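Long-range contact in FACT complex subunit SPT16 (Ashbya gossypii, PDB 6A8M), which probably acts, as the large subunit of the FACT histone chaperone, to reorganise nucleosomes during transcription, replication and DNA repair: residues Tyr258-Leu270 / Ala274-Leu288. Sequence-based numbering, arbitrary orientation.
Sequences YSPIIQSGPKYDL and ARSSETQLDGNGCIL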
# COMPACT_ATOMS: atom_id res chain seq x y z
N TYR A 258 7.92 3.95 -1.52
CA TYR A 258 9.09 3.14 -1.83
C TYR A 258 10.09 4.08 -2.50
O TYR A 258 9.74 5.19 -2.91
CB TYR A 258 8.74 1.93 -2.74
CG TYR A 258 8.17 2.32 -4.08
CD1 TYR A 258 6.80 2.54 -4.25
CD2 TYR A 258 9.00 2.48 -5.19
CE1 TYR A 258 6.29 2.91 -5.48
CE2 TYR A 258 8.49 2.84 -6.42
CZ TYR A 258 7.13 3.05 -6.56
OH TYR A 258 6.64 3.43 -7.79
N SER A 259 11.33 3.63 -2.60
CA SER A 259 12.35 4.43 -3.27
C SER A 259 12.06 4.47 -4.77
O SER A 259 11.82 3.42 -5.37
CB SER A 259 13.75 3.86 -3.02
OG SER A 259 14.20 4.13 -1.70
N PRO A 260 12.07 5.65 -5.39
CA PRO A 260 11.78 5.74 -6.83
C PRO A 260 12.68 4.84 -7.66
O PRO A 260 13.85 4.65 -7.34
CB PRO A 260 12.04 7.22 -7.15
CG PRO A 260 11.85 7.94 -5.83
CD PRO A 260 12.29 6.96 -4.76
N ILE A 261 12.12 4.30 -8.73
CA ILE A 261 12.79 3.31 -9.56
C ILE A 261 12.98 3.91 -10.95
O ILE A 261 12.00 4.32 -11.59
CB ILE A 261 11.98 2.00 -9.67
CG1 ILE A 261 11.76 1.37 -8.28
CG2 ILE A 261 12.69 1.03 -10.62
CD1 ILE A 261 10.70 0.26 -8.26
N ILE A 262 14.22 3.93 -11.42
CA ILE A 262 14.56 4.25 -12.80
C ILE A 262 15.36 3.08 -13.36
O ILE A 262 16.27 2.56 -12.70
CB ILE A 262 15.35 5.56 -12.90
CG1 ILE A 262 14.51 6.73 -12.36
CG2 ILE A 262 15.82 5.86 -14.35
CD1 ILE A 262 15.30 8.03 -12.30
N GLN A 263 14.98 2.63 -14.56
CA GLN A 263 15.71 1.59 -15.29
C GLN A 263 15.78 2.04 -16.75
O GLN A 263 14.75 2.04 -17.44
CB GLN A 263 15.02 0.22 -15.18
CG GLN A 263 14.93 -0.29 -13.76
CD GLN A 263 14.16 -1.59 -13.67
OE1 GLN A 263 13.61 -2.08 -14.67
NE2 GLN A 263 14.08 -2.14 -12.47
N SER A 264 16.97 2.40 -17.21
CA SER A 264 17.11 2.90 -18.57
C SER A 264 17.65 1.85 -19.54
O SER A 264 17.82 2.16 -20.72
CB SER A 264 18.03 4.12 -18.59
OG SER A 264 19.32 3.74 -18.16
N GLY A 265 17.91 0.62 -19.09
CA GLY A 265 18.43 -0.40 -19.97
C GLY A 265 19.94 -0.49 -20.03
O GLY A 265 20.67 0.37 -19.50
N PRO A 266 20.47 -1.53 -20.71
CA PRO A 266 19.71 -2.48 -21.54
C PRO A 266 18.99 -3.61 -20.76
O PRO A 266 18.19 -4.35 -21.35
CB PRO A 266 20.79 -3.07 -22.46
CG PRO A 266 22.03 -3.09 -21.58
CD PRO A 266 21.92 -1.77 -20.80
N LYS A 267 19.26 -3.76 -19.46
CA LYS A 267 18.57 -4.76 -18.66
C LYS A 267 17.51 -4.11 -17.77
O LYS A 267 17.80 -3.13 -17.07
CB LYS A 267 19.55 -5.56 -17.80
CG LYS A 267 20.67 -6.19 -18.62
CD LYS A 267 20.13 -7.20 -19.62
CE LYS A 267 21.27 -7.91 -20.36
NZ LYS A 267 22.26 -8.47 -19.37
N TYR A 268 16.30 -4.65 -17.80
CA TYR A 268 15.20 -4.12 -17.02
C TYR A 268 14.62 -5.23 -16.15
O TYR A 268 14.74 -6.42 -16.46
CB TYR A 268 14.08 -3.55 -17.89
CG TYR A 268 14.48 -2.61 -19.00
CD1 TYR A 268 14.99 -3.09 -20.21
CD2 TYR A 268 14.28 -1.24 -18.87
CE1 TYR A 268 15.32 -2.21 -21.25
CE2 TYR A 268 14.61 -0.37 -19.89
CZ TYR A 268 15.11 -0.84 -21.08
OH TYR A 268 15.40 0.03 -22.11
N ASP A 269 13.96 -4.83 -15.08
CA ASP A 269 13.45 -5.77 -14.08
C ASP A 269 12.08 -5.25 -13.64
O ASP A 269 11.99 -4.19 -13.04
CB ASP A 269 14.43 -5.90 -12.91
CG ASP A 269 14.00 -6.95 -11.89
OD1 ASP A 269 12.91 -7.57 -12.03
OD2 ASP A 269 14.78 -7.16 -10.94
N LEU A 270 11.03 -5.99 -13.98
CA LEU A 270 9.66 -5.61 -13.65
C LEU A 270 9.09 -6.41 -12.49
O LEU A 270 7.90 -6.25 -12.17
CB LEU A 270 8.76 -5.77 -14.88
CG LEU A 270 9.29 -5.06 -16.12
CD1 LEU A 270 8.28 -5.08 -17.27
CD2 LEU A 270 9.71 -3.64 -15.74
N ALA A 274 11.89 -5.42 -7.79
CA ALA A 274 12.86 -4.67 -8.58
C ALA A 274 13.11 -3.29 -7.99
O ALA A 274 12.22 -2.65 -7.43
CB ALA A 274 12.36 -4.50 -10.02
N ARG A 275 14.36 -2.83 -8.15
CA ARG A 275 14.81 -1.49 -7.77
C ARG A 275 15.49 -0.83 -8.97
O ARG A 275 15.59 -1.41 -10.06
CB ARG A 275 15.79 -1.55 -6.59
CG ARG A 275 15.11 -1.71 -5.24
CD ARG A 275 16.13 -1.71 -4.12
NE ARG A 275 16.76 -3.02 -3.99
CZ ARG A 275 17.82 -3.28 -3.23
NH1 ARG A 275 18.39 -2.32 -2.50
NH2 ARG A 275 18.31 -4.50 -3.20
N SER A 276 15.98 0.40 -8.77
CA SER A 276 16.71 1.10 -9.82
C SER A 276 17.91 0.27 -10.25
O SER A 276 18.55 -0.41 -9.44
CB SER A 276 17.20 2.47 -9.34
OG SER A 276 16.14 3.42 -9.28
N SER A 277 18.22 0.35 -11.54
CA SER A 277 19.43 -0.29 -12.03
C SER A 277 20.66 0.44 -11.49
O SER A 277 20.61 1.62 -11.16
CB SER A 277 19.45 -0.28 -13.56
OG SER A 277 18.28 -0.85 -14.10
N GLU A 278 21.77 -0.29 -11.41
CA GLU A 278 23.05 0.26 -10.96
C GLU A 278 23.94 0.70 -12.11
O GLU A 278 25.08 1.14 -11.88
CB GLU A 278 23.79 -0.79 -10.11
CG GLU A 278 23.02 -1.23 -8.88
CD GLU A 278 22.87 -0.12 -7.85
OE1 GLU A 278 23.70 0.81 -7.87
OE2 GLU A 278 21.94 -0.17 -7.03
N THR A 279 23.46 0.59 -13.35
CA THR A 279 24.27 0.83 -14.54
C THR A 279 24.02 2.24 -15.08
O THR A 279 23.04 2.90 -14.73
CB THR A 279 23.94 -0.21 -15.61
OG1 THR A 279 22.52 -0.23 -15.81
CG2 THR A 279 24.38 -1.60 -15.14
N GLN A 280 24.91 2.66 -15.97
CA GLN A 280 24.86 4.00 -16.56
C GLN A 280 23.49 4.30 -17.18
O GLN A 280 22.85 3.44 -17.78
CB GLN A 280 25.95 4.14 -17.63
CG GLN A 280 25.73 5.30 -18.61
CD GLN A 280 26.00 6.67 -18.00
OE1 GLN A 280 26.79 6.82 -17.05
NE2 GLN A 280 25.34 7.69 -18.55
N LEU A 281 23.04 5.54 -17.00
CA LEU A 281 21.84 6.01 -17.66
C LEU A 281 22.02 5.89 -19.18
O LEU A 281 22.97 6.43 -19.74
CB LEU A 281 21.57 7.46 -17.26
CG LEU A 281 20.46 8.24 -17.96
CD1 LEU A 281 19.14 7.56 -17.77
CD2 LEU A 281 20.42 9.64 -17.39
N ASP A 282 21.13 5.14 -19.82
CA ASP A 282 21.22 4.92 -21.26
C ASP A 282 20.21 5.83 -21.94
O ASP A 282 19.01 5.55 -21.92
CB ASP A 282 20.98 3.45 -21.61
CG ASP A 282 21.04 3.21 -23.11
OD1 ASP A 282 21.96 3.74 -23.73
OD2 ASP A 282 20.15 2.52 -23.65
N GLY A 283 20.70 6.91 -22.53
CA GLY A 283 19.84 7.93 -23.12
C GLY A 283 19.37 7.60 -24.52
O GLY A 283 19.58 8.38 -25.45
N ASN A 284 18.74 6.44 -24.69
CA ASN A 284 18.23 5.99 -25.97
C ASN A 284 17.10 5.01 -25.71
O ASN A 284 17.08 4.33 -24.69
CB ASN A 284 19.30 5.29 -26.80
CG ASN A 284 19.86 6.19 -27.86
OD1 ASN A 284 19.17 6.56 -28.81
ND2 ASN A 284 21.14 6.54 -27.71
N GLY A 285 16.18 4.93 -26.67
CA GLY A 285 15.14 3.90 -26.60
C GLY A 285 14.19 4.13 -25.44
O GLY A 285 13.68 5.23 -25.24
N CYS A 286 13.92 3.07 -24.66
CA CYS A 286 12.95 3.14 -23.57
C CYS A 286 13.62 3.31 -22.21
O CYS A 286 14.62 2.65 -21.89
CB CYS A 286 12.05 1.90 -23.55
SG CYS A 286 11.10 1.67 -25.07
N ILE A 287 13.06 4.22 -21.39
CA ILE A 287 13.50 4.43 -20.02
C ILE A 287 12.28 4.32 -19.11
O ILE A 287 11.27 5.00 -19.34
CB ILE A 287 14.19 5.79 -19.85
CG1 ILE A 287 15.39 5.86 -20.81
CG2 ILE A 287 14.59 6.01 -18.38
CD1 ILE A 287 16.05 7.20 -20.85
N LEU A 288 12.37 3.47 -18.09
CA LEU A 288 11.26 3.21 -17.18
C LEU A 288 11.43 4.01 -15.90
O LEU A 288 12.53 4.04 -15.32
CB LEU A 288 11.16 1.73 -16.84
CG LEU A 288 11.13 0.74 -18.01
CD1 LEU A 288 10.86 -0.65 -17.47
CD2 LEU A 288 10.11 1.12 -19.07
O HOH W 1 15.06 2.13 -6.50
O HOH W 2 17.43 2.35 -23.21
O HOH W 3 20.80 1.50 -17.01
O HOH W 4 23.30 1.06 -19.26
O HOH W 5 21.37 -2.56 -17.38
O HOH W 6 15.89 0.90 -25.07
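Gln263 and Leu288 form an antiparallel hydrogen-bonded pair: Gln263 N donates to Leu288 O and Leu288 N to Gln263 O, both at 2.9 Å. This joins strand 261-263 to the strand beginning at Gly285, in the M24 peptidase-like domain of Spt16. At the other edge of the short strand, Ile262 N reaches Ser276 OG at 2.9 Å in a nearly straight bond (168°), and Ile262 O accepts from Ser277 N. Ser276 OG also bonds Ser219 OG of helix 215-224.

With CG beside its backbone N (chi1 -61°) and an extended chain, Gln263 carries its amide to the loop. NE2 donates to Arg275 O at 2.9 Å, approaching from above that carbonyl's plane, and to Asp269 O, where it meets a lone pair in plane. OE1 takes Asp269 N at 2.8 Å, almost linearly (178°). Three bonds fix the flip of the amide; two close the 263-269 turn on itself and the third reaches across to Arg275.

Ser264 OG accepts Asp282 N at 2.8 Å and bonds Asp215 OD1, while a water hydrogen-bonded to Ser264 OG and Gly265 O also bonds Thr279 OG1 across the contact. Gly265 CA lies 3.5 Å above one face of the Tyr268 ring, offset toward its rim; Tyr268 OH donates to Cys286 O at 2.7 Å, with that oxygen at the ring edge. Leu288 CD1 packs against Tyr268 CD2 and Leu270 CD2.

Side chains of Gln263, Ser264, Tyr268 and Ser276 thus bond backbone groups of Arg275, Asp269, Asp282, Cys286 and Ile262: the loop's shape is written largely in side-chain-to-backbone bonds, with the ladder supplying one bridge.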